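Local structure of anaphase-promoting complex subunit cut9 (Schizosaccharomyces pombe, 2XPI) at residues N147-S150 with A151-Y154; A236-Q239 with L240-H244; R290-D293 with Y294-I298; P336-L339 with D340-P343; P408-I411 with G412-H415. The protein serves as a homodimeric, hcn1-binding TPR subunit of the anaphase-promoting complex (cyclosome), the E3 ubiquitin ligase that controls progression through mitosis and G1. All coordinates share one frame; numbering follows the deposited sequence.

In the fold
All five contacts are local, between residues a turn or so apart, and together they sample helix starts, middles and ends along an all-helical TPR superhelix. Interactions 1 and 4 lie where a loop enters a helix and use a serine hydroxyl or an asparagine amide oxygen to take up backbone N-H groups. Interactions 2 and 3 lie toward the C-terminal ends of helices 234-242 and 285-296, where a carboxylate meets a serine four residues on. Interaction 5, within helix 407-420, is the most buried and largely apolar. Interactions 4 and 5 touch through Pro343 and Pro408; interaction 3, by contrast, has several exposed residues.

Interaction 1 of 5, residues N147-S150 with A151-Y154; sequences NRSS and ACRY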
loop_
_atom_site.group_PDB
_atom_site.type_symbol
_atom_site.label_atom_id
_atom_site.label_comp_id
_atom_site.label_asym_id
_atom_site.label_seq_id
_atom_site.Cartn_x
_atom_site.Cartn_y
_atom_site.Cartn_z
ATOM N N ASN A 147 -6.107 -26.205 -7.493
ATOM C CA ASN A 147 -6.544 -27.283 -8.366
ATOM C C ASN A 147 -8.038 -27.573 -8.280
ATOM O O ASN A 147 -8.606 -28.240 -9.142
ATOM C CB ASN A 147 -5.752 -28.552 -8.071
ATOM C CG ASN A 147 -4.688 -28.817 -9.107
ATOM O OD1 ASN A 147 -4.118 -27.888 -9.691
ATOM N ND2 ASN A 147 -4.417 -30.092 -9.354
ATOM N N ARG A 148 -8.675 -27.063 -7.241
ATOM C CA ARG A 148 -10.051 -27.429 -6.970
ATOM C C ARG A 148 -10.973 -26.229 -7.128
ATOM O O ARG A 148 -12.181 -26.336 -6.951
ATOM C CB ARG A 148 -10.153 -28.014 -5.559
ATOM C CG ARG A 148 -9.237 -29.222 -5.341
ATOM C CD ARG A 148 -8.788 -29.336 -3.897
ATOM N NE ARG A 148 -9.913 -29.234 -2.976
ATOM C CZ ARG A 148 -9.788 -28.956 -1.683
ATOM N NH1 ARG A 148 -8.577 -28.749 -1.173
ATOM N NH2 ARG A 148 -10.866 -28.875 -0.904
ATOM N N SER A 149 -10.401 -25.084 -7.474
ATOM C CA SER A 149 -11.167 -23.853 -7.558
ATOM C C SER A 149 -10.509 -22.929 -8.581
ATOM O O SER A 149 -9.303 -22.726 -8.534
ATOM C CB SER A 149 -11.223 -23.204 -6.166
ATOM O OG SER A 149 -11.914 -21.964 -6.157
ATOM N N SER A 150 -11.281 -22.386 -9.517
ATOM C CA SER A 150 -10.719 -21.437 -10.489
ATOM C C SER A 150 -10.445 -20.078 -9.843
ATOM O O SER A 150 -9.490 -19.383 -10.210
ATOM C CB SER A 150 -11.641 -21.253 -11.693
ATOM O OG SER A 150 -12.011 -22.502 -12.239
ATOM N N ALA A 151 -11.296 -19.704 -8.887
ATOM C CA ALA A 151 -11.094 -18.472 -8.149
ATOM C C ALA A 151 -9.790 -18.564 -7.375
ATOM O O ALA A 151 -9.017 -17.607 -7.324
ATOM C CB ALA A 151 -12.257 -18.209 -7.211
ATOM N N CYS A 152 -9.542 -19.719 -6.773
ATOM C CA CYS A 152 -8.325 -19.896 -5.994
ATOM C C CYS A 152 -7.091 -19.904 -6.899
ATOM O O CYS A 152 -6.028 -19.436 -6.518
ATOM C CB CYS A 152 -8.405 -21.168 -5.146
ATOM S SG CYS A 152 -9.626 -21.129 -3.773
ATOM N N ARG A 153 -7.238 -20.428 -8.109
ATOM C CA ARG A 153 -6.158 -20.394 -9.091
ATOM C C ARG A 153 -5.890 -18.951 -9.534
ATOM O O ARG A 153 -4.747 -18.485 -9.533
ATOM C CB ARG A 153 -6.505 -21.273 -10.294
ATOM C CG ARG A 153 -5.350 -21.542 -11.215
ATOM C CD ARG A 153 -5.709 -22.594 -12.254
ATOM N NE ARG A 153 -4.620 -23.557 -12.408
ATOM C CZ ARG A 153 -4.604 -24.770 -11.863
ATOM N NH1 ARG A 153 -5.637 -25.197 -11.151
ATOM N NH2 ARG A 153 -3.558 -25.564 -12.045
ATOM N N TYR A 154 -6.943 -18.244 -9.916
ATOM C CA TYR A 154 -6.798 -16.840 -10.210
ATOM C C TYR A 154 -6.074 -16.074 -9.099
ATOM O O TYR A 154 -5.136 -15.312 -9.367
ATOM C CB TYR A 154 -8.153 -16.199 -10.448
ATOM C CG TYR A 154 -8.068 -14.705 -10.592
ATOM C CD1 TYR A 154 -7.548 -14.133 -11.753
ATOM C CD2 TYR A 154 -8.506 -13.860 -9.581
ATOM C CE1 TYR A 154 -7.454 -12.753 -11.901
ATOM C CE2 TYR A 154 -8.426 -12.475 -9.718
ATOM C CZ TYR A 154 -7.892 -11.928 -10.880
ATOM O OH TYR A 154 -7.813 -10.564 -11.037
#
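Tyr154 N donates to Ser150 O at 2.8 Å in an almost straight bond (176°), and Arg153 N reaches Ser149 O at 3.1 Å, so the first turn of helix 150-162 is closed by backbone bonds. Ser149 is its N-cap: with OG anti to its own backbone N (chi1 178°), the hydroxyl faces the helix start and accepts a weak bond from Cys152 N at 3.3 Å. The grip of Arg153 on Asn147 is also weak. Both NH1 and NH2 of Arg153 point at the single amide oxygen, each lying 3.4 Å from Asn147 OD1, with the amide and guanidinium planes 27° apart. The stronger partner of that guanidinium is Leu172 O, bonded to NE. With an alanine here in place of Arg153, Leu172 O would probably lose its donor, and the Asn147 amide its weak tether. Tyr154 OH bonds to Gln97 O of the second subunit. Packing is modest: Cys152 SG rests 3.5 Å from Ser149 CB. This start of the third TPR sits between helix 117-129, where Phe121 meets Ala151 and Cys152, and helix 198-212, which Ala151 and Tyr154 touch.

Interaction 2 of 5, residues A236-Q239 with L240-H244; sequences AFDQ and LVSNH
The Phe237 ring carries Val241 CG2 over one face, a CH-pi contact in which the methyl stands 4.2 Å from the centroid of the Phe237 ring, 17° off the ring normal. The nearest ring atom is CE1, 4.0 Å from Val241 CG2. Phe237 has CG anti to its backbone N, while CG2 of Val241 lies beside its own backbone N; the two side chains, four residues apart, thereby meet on one flank of helix 234-242. The same ring stacks on Tyr275 and touches Val255 of helix 248-257. The His244 ring has Val241 O over one face, 3.4 Å above the plane and toward the rim.

The amides of Gln239 and Asn243 run side by side and point the same way. Their planes are turned 75° against each other, and Gln239 OE1 comes within 2.9 Å of Asn243 ND2. The bend at chi2 of Gln239 (-49°) folds the amide back alongside the helix. Ser242 OG makes a weak bond of 3.4 Å to Asp238 OD2.

Underneath, Leu240 N lies 2.8 Å from Ala236 O, and Asn243 N donates to Gln239 O. His244, with positive phi, ends the helix in a Schellman motif, its N making a weak bond back to Val241 O. Gln239 also lies against helices 198-212 and 216-229, and Asp238 meets Lys101 of the second subunit. The chemistry thus sets an aromatic-aliphatic flank beside a polar one of amide, carboxylate and hydroxyl, where the serine-aspartate bond is weak and the backbone supplies most of the hydrogen bonding.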
loop_
_atom_site.group_PDB
_atom_site.type_symbol
_atom_site.label_atom_id
_atom_site.label_comp_id
_atom_site.label_asym_id
_atom_site.label_seq_id
_atom_site.Cartn_x
_atom_site.Cartn_y
_atom_site.Cartn_z
ATOM N N ALA A 236 -7.492 -5.735 -19.621
ATOM C CA ALA A 236 -6.751 -6.183 -20.798
ATOM C C ALA A 236 -6.719 -5.119 -21.910
ATOM O O ALA A 236 -5.655 -4.749 -22.391
ATOM C CB ALA A 236 -7.348 -7.465 -21.327
ATOM N N PHE A 237 -7.893 -4.656 -22.315
ATOM C CA PHE A 237 -8.063 -3.574 -23.281
ATOM C C PHE A 237 -7.211 -2.384 -22.885
ATOM O O PHE A 237 -6.472 -1.817 -23.695
ATOM C CB PHE A 237 -9.538 -3.148 -23.291
ATOM C CG PHE A 237 -9.900 -2.222 -24.397
ATOM C CD1 PHE A 237 -9.645 -2.562 -25.718
ATOM C CD2 PHE A 237 -10.512 -1.012 -24.129
ATOM C CE1 PHE A 237 -9.975 -1.693 -26.757
ATOM C CE2 PHE A 237 -10.860 -0.149 -25.157
ATOM C CZ PHE A 237 -10.585 -0.487 -26.472
ATOM N N ASP A 238 -7.316 -1.995 -21.626
ATOM C CA ASP A 238 -6.544 -0.871 -21.157
ATOM C C ASP A 238 -5.038 -1.142 -21.265
ATOM O O ASP A 238 -4.274 -0.234 -21.551
ATOM C CB ASP A 238 -6.944 -0.500 -19.736
ATOM C CG ASP A 238 -6.060 0.577 -19.157
ATOM O OD1 ASP A 238 -5.372 0.310 -18.141
ATOM O OD2 ASP A 238 -6.022 1.683 -19.742
ATOM N N GLN A 239 -4.604 -2.379 -21.035
ATOM C CA GLN A 239 -3.200 -2.712 -21.234
ATOM C C GLN A 239 -2.817 -2.641 -22.715
ATOM O O GLN A 239 -1.856 -1.977 -23.069
ATOM C CB GLN A 239 -2.845 -4.087 -20.665
ATOM C CG GLN A 239 -2.683 -4.136 -19.147
ATOM C CD GLN A 239 -1.789 -3.035 -18.592
ATOM O OE1 GLN A 239 -0.584 -2.991 -18.858
ATOM N NE2 GLN A 239 -2.376 -2.144 -17.805
ATOM N N LEU A 240 -3.564 -3.323 -23.578
ATOM C CA LEU A 240 -3.299 -3.259 -25.009
ATOM C C LEU A 240 -3.169 -1.819 -25.470
ATOM O O LEU A 240 -2.144 -1.434 -26.002
ATOM C CB LEU A 240 -4.398 -3.953 -25.800
ATOM C CG LEU A 240 -4.339 -5.476 -25.706
ATOM C CD1 LEU A 240 -5.670 -6.079 -26.097
ATOM C CD2 LEU A 240 -3.209 -6.037 -26.566
ATOM N N VAL A 241 -4.206 -1.028 -25.256
ATOM C CA VAL A 241 -4.206 0.370 -25.651
ATOM C C VAL A 241 -3.126 1.238 -24.983
ATOM O O VAL A 241 -2.475 2.033 -25.648
ATOM C CB VAL A 241 -5.578 0.986 -25.400
ATOM C CG1 VAL A 241 -5.498 2.488 -25.485
ATOM C CG2 VAL A 241 -6.593 0.415 -26.384
ATOM N N SER A 242 -2.921 1.083 -23.682
ATOM C CA SER A 242 -1.917 1.878 -22.954
ATOM C C SER A 242 -0.471 1.498 -23.209
ATOM O O SER A 242 0.407 2.334 -23.073
ATOM C CB SER A 242 -2.152 1.811 -21.447
ATOM O OG SER A 242 -3.078 2.800 -21.065
ATOM N N ASN A 243 -0.222 0.228 -23.508
ATOM C CA ASN A 243 1.119 -0.247 -23.817
ATOM C C ASN A 243 1.337 -0.230 -25.324
ATOM O O ASN A 243 2.370 -0.683 -25.822
ATOM C CB ASN A 243 1.343 -1.656 -23.270
ATOM C CG ASN A 243 1.676 -1.662 -21.789
ATOM O OD1 ASN A 243 2.261 -0.710 -21.268
ATOM N ND2 ASN A 243 1.311 -2.747 -21.101
ATOM N N HIS A 244 0.343 0.302 -26.036
ATOM C CA HIS A 244 0.405 0.479 -27.483
ATOM C C HIS A 244 0.881 -0.795 -28.167
ATOM O O HIS A 244 1.673 -0.756 -29.103
ATOM C CB HIS A 244 1.298 1.676 -27.836
ATOM C CG HIS A 244 0.880 2.953 -27.173
ATOM N ND1 HIS A 244 -0.214 3.684 -27.590
ATOM C CD2 HIS A 244 1.398 3.618 -26.113
ATOM C CE1 HIS A 244 -0.351 4.747 -26.816
ATOM N NE2 HIS A 244 0.617 4.733 -25.914
#

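Interaction 3 of 5, residues R290-D293 with Y294-I298; sequences RAED and YLSSI
Glu292 and Ser296 are brought together by two torsions of the glutamate chain: CG stands anti to the backbone N (chi1 -165°), and a bend at chi2 (-73°) then carries the carboxylate toward the C-terminal end of helix 285-296 in the sixth TPR. The result is an i to i+4 pair. Ser296 OG donates to Glu292 OE2 at 3.0 Å, approaching from above the carboxylate plane and 40° out of it. The same OE2 forms a salt bridge with Lys311, so one oxygen serves both the serine in its own helix and a charge on helix 305-317. A glutamine at Glu292 would probably cost Lys311 its charged mate and weaken the tie between the two helices. Behind this pair the backbone bonds run on, with Tyr294 N meeting Arg290 O at 2.7 Å and Leu295 N meeting Ala291 O at 3.1 Å. Ala291, Tyr294 and Leu295 all touch Ser273 of helix 268-276, and Tyr294 also packs on Arg83 of the second subunit. Further on, Ser297 N reaches Asp293 O at 3.0 Å, and Ser297 OG donates to Tyr294 O at 2.7 Å.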
loop_
_atom_site.group_PDB
_atom_site.type_symbol
_atom_site.label_atom_id
_atom_site.label_comp_id
_atom_site.label_asym_id
_atom_site.label_seq_id
_atom_site.Cartn_x
_atom_site.Cartn_y
_atom_site.Cartn_z
ATOM N N ARG A 290 -21.335 7.577 -35.164
ATOM C CA ARG A 290 -22.617 7.062 -34.707
ATOM C C ARG A 290 -22.511 6.525 -33.288
ATOM O O ARG A 290 -23.488 6.508 -32.546
ATOM C CB ARG A 290 -23.150 5.988 -35.650
ATOM C CG ARG A 290 -22.122 4.980 -36.087
ATOM C CD ARG A 290 -22.801 3.857 -36.843
ATOM N NE ARG A 290 -21.861 3.139 -37.692
ATOM C CZ ARG A 290 -21.397 3.605 -38.847
ATOM N NH1 ARG A 290 -21.782 4.798 -39.291
ATOM N NH2 ARG A 290 -20.545 2.881 -39.559
ATOM N N ALA A 291 -21.312 6.082 -32.927
ATOM C CA ALA A 291 -21.023 5.658 -31.571
ATOM C C ALA A 291 -21.114 6.863 -30.673
ATOM O O ALA A 291 -21.653 6.792 -29.569
ATOM C CB ALA A 291 -19.644 5.079 -31.488
ATOM N N GLU A 292 -20.571 7.972 -31.158
ATOM C CA GLU A 292 -20.588 9.227 -30.426
ATOM C C GLU A 292 -22.015 9.787 -30.384
ATOM O O GLU A 292 -22.408 10.455 -29.424
ATOM C CB GLU A 292 -19.615 10.223 -31.064
ATOM C CG GLU A 292 -19.269 11.435 -30.198
ATOM C CD GLU A 292 -20.420 12.444 -30.088
ATOM O OE1 GLU A 292 -21.065 12.750 -31.123
ATOM O OE2 GLU A 292 -20.680 12.932 -28.963
ATOM N N ASP A 293 -22.799 9.501 -31.417
ATOM C CA ASP A 293 -24.169 9.969 -31.424
ATOM C C ASP A 293 -25.054 9.121 -30.516
ATOM O O ASP A 293 -25.812 9.644 -29.692
ATOM C CB ASP A 293 -24.726 10.000 -32.840
ATOM C CG ASP A 293 -25.376 11.324 -33.162
ATOM O OD1 ASP A 293 -24.893 12.354 -32.633
ATOM O OD2 ASP A 293 -26.366 11.340 -33.930
ATOM N N TYR A 294 -24.948 7.806 -30.671
ATOM C CA TYR A 294 -25.665 6.877 -29.820
ATOM C C TYR A 294 -25.449 7.203 -28.341
ATOM O O TYR A 294 -26.411 7.288 -27.578
ATOM C CB TYR A 294 -25.225 5.453 -30.122
ATOM C CG TYR A 294 -25.928 4.409 -29.306
ATOM C CD1 TYR A 294 -27.312 4.283 -29.340
ATOM C CD2 TYR A 294 -25.211 3.535 -28.503
ATOM C CE1 TYR A 294 -27.964 3.304 -28.592
ATOM C CE2 TYR A 294 -25.842 2.566 -27.759
ATOM C CZ TYR A 294 -27.217 2.452 -27.803
ATOM O OH TYR A 294 -27.836 1.477 -27.056
ATOM N N LEU A 295 -24.198 7.399 -27.939
ATOM C CA LEU A 295 -23.887 7.657 -26.531
ATOM C C LEU A 295 -24.349 9.030 -26.020
ATOM O O LEU A 295 -24.676 9.188 -24.839
ATOM C CB LEU A 295 -22.392 7.464 -26.268
ATOM C CG LEU A 295 -21.900 6.082 -25.830
ATOM C CD1 LEU A 295 -22.998 5.028 -25.849
ATOM C CD2 LEU A 295 -20.730 5.670 -26.682
ATOM N N SER A 296 -24.375 10.020 -26.905
ATOM C CA SER A 296 -24.907 11.332 -26.550
ATOM C C SER A 296 -26.434 11.326 -26.401
ATOM O O SER A 296 -26.996 12.159 -25.687
ATOM C CB SER A 296 -24.456 12.395 -27.555
ATOM O OG SER A 296 -23.138 12.836 -27.249
ATOM N N SER A 297 -27.099 10.381 -27.061
ATOM C CA SER A 297 -28.538 10.219 -26.890
ATOM C C SER A 297 -28.889 9.512 -25.568
ATOM O O SER A 297 -30.045 9.523 -25.139
ATOM C CB SER A 297 -29.156 9.470 -28.082
ATOM O OG SER A 297 -28.919 8.075 -28.008
ATOM N N ILE A 298 -27.894 8.893 -24.934
ATOM C CA ILE A 298 -28.087 8.281 -23.628
ATOM C C ILE A 298 -28.050 9.374 -22.568
ATOM O O ILE A 298 -27.049 10.080 -22.401
ATOM C CB ILE A 298 -26.999 7.236 -23.293
ATOM C CG1 ILE A 298 -26.816 6.243 -24.436
ATOM C CG2 ILE A 298 -27.341 6.503 -22.005
ATOM C CD1 ILE A 298 -27.964 5.313 -24.609
#

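Interaction 4 of 5, residues P336-L339 with D340-P343; sequences PYNL and DVYP
Asn338 OD1 meets two successive backbone N-H groups near the start of helix 342-352, and the polar part of the contact begins with these two weak bonds. Asp340 N lies 2.9 Å from Asn338 OD1, but at an N-H...O angle of only 117°, while Val341 N stands 3.3 Å from Asn338 OD1. CG anti to the backbone N (chi1 -178°) places the amide oxygen of Asn338 near these N-H groups. The turn that follows, type I from Leu339 to Tyr342, is closed by Tyr342 N donating to Leu339 O at 3.2 Å, fairly straight at the hydrogen (166°) though the donor sits well above the carbonyl plane.

The apolar part is one pair, in which Leu339 CD1 comes against the edge of the Tyr342 ring, 3.6 Å from Tyr342 CE2 and near the ring plane.

The loop after helix 321-334 thus leads into the eighth TPR. Val341 packs back on Thr328, Ile331 and Leu332 of helix 321-334, and the Tyr342 ring is buried against Ile361 and Leu365 of helix 355-368 and Val374 of helix 373-385.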
loop_
_atom_site.group_PDB
_atom_site.type_symbol
_atom_site.label_atom_id
_atom_site.label_comp_id
_atom_site.label_asym_id
_atom_site.label_seq_id
_atom_site.Cartn_x
_atom_site.Cartn_y
_atom_site.Cartn_z
ATOM N N PRO A 336 -11.940 17.131 -10.929
ATOM C CA PRO A 336 -10.615 17.739 -10.753
ATOM C C PRO A 336 -9.523 16.705 -10.611
ATOM O O PRO A 336 -8.347 17.034 -10.761
ATOM C CB PRO A 336 -10.746 18.523 -9.447
ATOM C CG PRO A 336 -12.236 18.540 -9.122
ATOM C CD PRO A 336 -12.807 17.319 -9.753
ATOM N N TYR A 337 -9.893 15.468 -10.324
ATOM C CA TYR A 337 -8.890 14.416 -10.178
ATOM C C TYR A 337 -8.802 13.564 -11.423
ATOM O O TYR A 337 -8.197 12.494 -11.403
ATOM C CB TYR A 337 -9.177 13.519 -8.972
ATOM C CG TYR A 337 -9.120 14.238 -7.654
ATOM C CD1 TYR A 337 -8.013 14.119 -6.834
ATOM C CD2 TYR A 337 -10.175 15.043 -7.231
ATOM C CE1 TYR A 337 -7.955 14.772 -5.617
ATOM C CE2 TYR A 337 -10.129 15.701 -6.021
ATOM C CZ TYR A 337 -9.009 15.561 -5.215
ATOM O OH TYR A 337 -8.937 16.213 -4.004
ATOM N N ASN A 338 -9.415 14.014 -12.509
ATOM C CA ASN A 338 -9.195 13.330 -13.770
ATOM C C ASN A 338 -7.837 13.717 -14.387
ATOM O O ASN A 338 -7.548 14.898 -14.605
ATOM C CB ASN A 338 -10.334 13.567 -14.749
ATOM C CG ASN A 338 -10.128 12.808 -16.033
ATOM O OD1 ASN A 338 -8.994 12.665 -16.493
ATOM N ND2 ASN A 338 -11.202 12.306 -16.612
ATOM N N LEU A 339 -7.009 12.716 -14.653
ATOM C CA LEU A 339 -5.637 12.958 -15.066
ATOM C C LEU A 339 -5.411 12.749 -16.562
ATOM O O LEU A 339 -4.477 13.311 -17.142
ATOM C CB LEU A 339 -4.688 12.076 -14.257
ATOM C CG LEU A 339 -3.847 12.841 -13.235
ATOM C CD1 LEU A 339 -4.586 14.095 -12.789
ATOM C CD2 LEU A 339 -3.468 11.962 -12.057
ATOM N N ASP A 340 -6.272 11.951 -17.182
ATOM C CA ASP A 340 -6.180 11.673 -18.609
ATOM C C ASP A 340 -6.422 12.922 -19.431
ATOM O O ASP A 340 -6.115 12.970 -20.613
ATOM C CB ASP A 340 -7.226 10.644 -19.014
ATOM C CG ASP A 340 -7.025 9.298 -18.339
ATOM O OD1 ASP A 340 -8.057 8.615 -18.139
ATOM O OD2 ASP A 340 -5.861 8.921 -18.025
ATOM N N VAL A 341 -7.007 13.934 -18.813
ATOM C CA VAL A 341 -7.372 15.114 -19.555
ATOM C C VAL A 341 -6.148 15.984 -19.814
ATOM O O VAL A 341 -6.158 16.828 -20.714
ATOM C CB VAL A 341 -8.439 15.932 -18.819
ATOM C CG1 VAL A 341 -7.796 16.781 -17.750
ATOM C CG2 VAL A 341 -9.150 16.815 -19.795
ATOM N N TYR A 342 -5.087 15.769 -19.049
ATOM C CA TYR A 342 -3.961 16.705 -19.082
ATOM C C TYR A 342 -3.145 16.840 -20.387
ATOM O O TYR A 342 -2.852 17.951 -20.809
ATOM C CB TYR A 342 -3.066 16.559 -17.847
ATOM C CG TYR A 342 -3.639 17.275 -16.655
ATOM C CD1 TYR A 342 -3.672 18.645 -16.623
ATOM C CD2 TYR A 342 -4.174 16.582 -15.578
ATOM C CE1 TYR A 342 -4.204 19.319 -15.553
ATOM C CE2 TYR A 342 -4.715 17.247 -14.502
ATOM C CZ TYR A 342 -4.720 18.617 -14.496
ATOM O OH TYR A 342 -5.243 19.325 -13.441
ATOM N N PRO A 343 -2.773 15.730 -21.033
ATOM C CA PRO A 343 -2.016 15.939 -22.278
ATOM C C PRO A 343 -2.694 16.880 -23.294
ATOM O O PRO A 343 -2.033 17.780 -23.850
ATOM C CB PRO A 343 -1.903 14.533 -22.843
ATOM C CG PRO A 343 -1.859 13.654 -21.589
ATOM C CD PRO A 343 -2.790 14.314 -20.610
#

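Interaction 5 of 5, residues P408-I411 with G412-H415; sequences PAWI and GFAH
Trp410 and Phe413 lie side by side on helix 407-420, the first helix of the tenth TPR, the two side chains pointing the same way. Their planes meet at 66°, and the centroids of the Phe413 ring and the six-membered ring of Trp410 are 5.8 Å apart, an oblique pairing. Trp410 CZ3, on the six-membered ring, comes to the edge of the Phe413 ring, 3.8 Å from Phe413 CD2. Different first torsions bring them together, Trp410 CG lying anti to its carbonyl carbon (chi1 -77°) and Phe413 CG anti to its backbone N (chi1 -165°). Trp410 NE1 donates to Pro404 O, which helps hold the indole by its pyrrole nitrogen.

Round the helix, Ile411 and His415 likewise run side by side. Both also face the chain of another protein, where each packs on an apolar side chain; TPR 10 is among the repeats that bind hcn1. Ala414 sits against Ala429 and Tyr430 of helix 423-435, and Ala409 meets Ser399 and Ser400 of helix 389-402. Regular backbone bonds underlie all this: Gly412 N to Pro408 O is 3.1 Å, and Ala414 N lies 2.8 Å from Trp410 O.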
loop_
_atom_site.group_PDB
_atom_site.type_symbol
_atom_site.label_atom_id
_atom_site.label_comp_id
_atom_site.label_asym_id
_atom_site.label_seq_id
_atom_site.Cartn_x
_atom_site.Cartn_y
_atom_site.Cartn_z
ATOM N N PRO A 408 3.133 11.478 -25.233
ATOM C CA PRO A 408 3.283 12.935 -25.086
ATOM C C PRO A 408 4.629 13.377 -24.518
ATOM O O PRO A 408 5.147 14.408 -24.938
ATOM C CB PRO A 408 2.144 13.303 -24.117
ATOM C CG PRO A 408 1.087 12.304 -24.392
ATOM C CD PRO A 408 1.808 11.016 -24.754
ATOM N N ALA A 409 5.201 12.625 -23.586
ATOM C CA ALA A 409 6.476 13.012 -22.985
ATOM C C ALA A 409 7.610 12.837 -23.981
ATOM O O ALA A 409 8.610 13.560 -23.932
ATOM C CB ALA A 409 6.744 12.196 -21.756
ATOM N N TRP A 410 7.464 11.860 -24.876
ATOM C CA TRP A 410 8.470 11.620 -25.902
ATOM C C TRP A 410 8.457 12.726 -26.941
ATOM O O TRP A 410 9.510 13.167 -27.355
ATOM C CB TRP A 410 8.287 10.247 -26.556
ATOM C CG TRP A 410 8.791 9.112 -25.701
ATOM C CD1 TRP A 410 8.042 8.271 -24.930
ATOM C CD2 TRP A 410 10.158 8.714 -25.513
ATOM N NE1 TRP A 410 8.852 7.374 -24.284
ATOM C CE2 TRP A 410 10.154 7.619 -24.624
ATOM C CE3 TRP A 410 11.379 9.162 -26.026
ATOM C CZ2 TRP A 410 11.327 6.964 -24.232
ATOM C CZ3 TRP A 410 12.547 8.516 -25.628
ATOM C CH2 TRP A 410 12.509 7.426 -24.741
ATOM N N ILE A 411 7.269 13.177 -27.351
ATOM C CA ILE A 411 7.150 14.296 -28.287
ATOM C C ILE A 411 7.803 15.547 -27.697
ATOM O O ILE A 411 8.655 16.171 -28.331
ATOM C CB ILE A 411 5.677 14.593 -28.686
ATOM C CG1 ILE A 411 5.107 13.461 -29.553
ATOM C CG2 ILE A 411 5.587 15.864 -29.493
ATOM C CD1 ILE A 411 6.035 13.005 -30.700
ATOM N N GLY A 412 7.425 15.897 -26.471
ATOM C CA GLY A 412 8.079 16.987 -25.770
ATOM C C GLY A 412 9.586 16.825 -25.718
ATOM O O GLY A 412 10.320 17.791 -25.888
ATOM N N PHE A 413 10.047 15.602 -25.475
ATOM C CA PHE A 413 11.471 15.296 -25.395
ATOM C C PHE A 413 12.143 15.585 -26.747
ATOM O O PHE A 413 13.154 16.294 -26.824
ATOM C CB PHE A 413 11.623 13.820 -25.047
ATOM C CG PHE A 413 12.980 13.427 -24.580
ATOM C CD1 PHE A 413 13.764 14.297 -23.845
ATOM C CD2 PHE A 413 13.460 12.151 -24.841
ATOM C CE1 PHE A 413 15.027 13.918 -23.388
ATOM C CE2 PHE A 413 14.735 11.765 -24.409
ATOM C CZ PHE A 413 15.516 12.658 -23.677
ATOM N N ALA A 414 11.567 15.044 -27.816
ATOM C CA ALA A 414 12.111 15.253 -29.144
ATOM C C ALA A 414 12.159 16.727 -29.536
ATOM O O ALA A 414 13.171 17.188 -30.078
ATOM C CB ALA A 414 11.340 14.438 -30.177
ATOM N N HIS A 415 11.080 17.468 -29.283
ATOM C CA HIS A 415 11.056 18.912 -29.596
ATOM C C HIS A 415 12.191 19.715 -28.947
ATOM O O HIS A 415 12.734 20.627 -29.562
ATOM C CB HIS A 415 9.719 19.555 -29.221
ATOM C CG HIS A 415 8.586 19.136 -30.096
ATOM N ND1 HIS A 415 7.268 19.336 -29.752
ATOM C CD2 HIS A 415 8.571 18.523 -31.301
ATOM C CE1 HIS A 415 6.490 18.861 -30.707
ATOM N NE2 HIS A 415 7.256 18.359 -31.658
#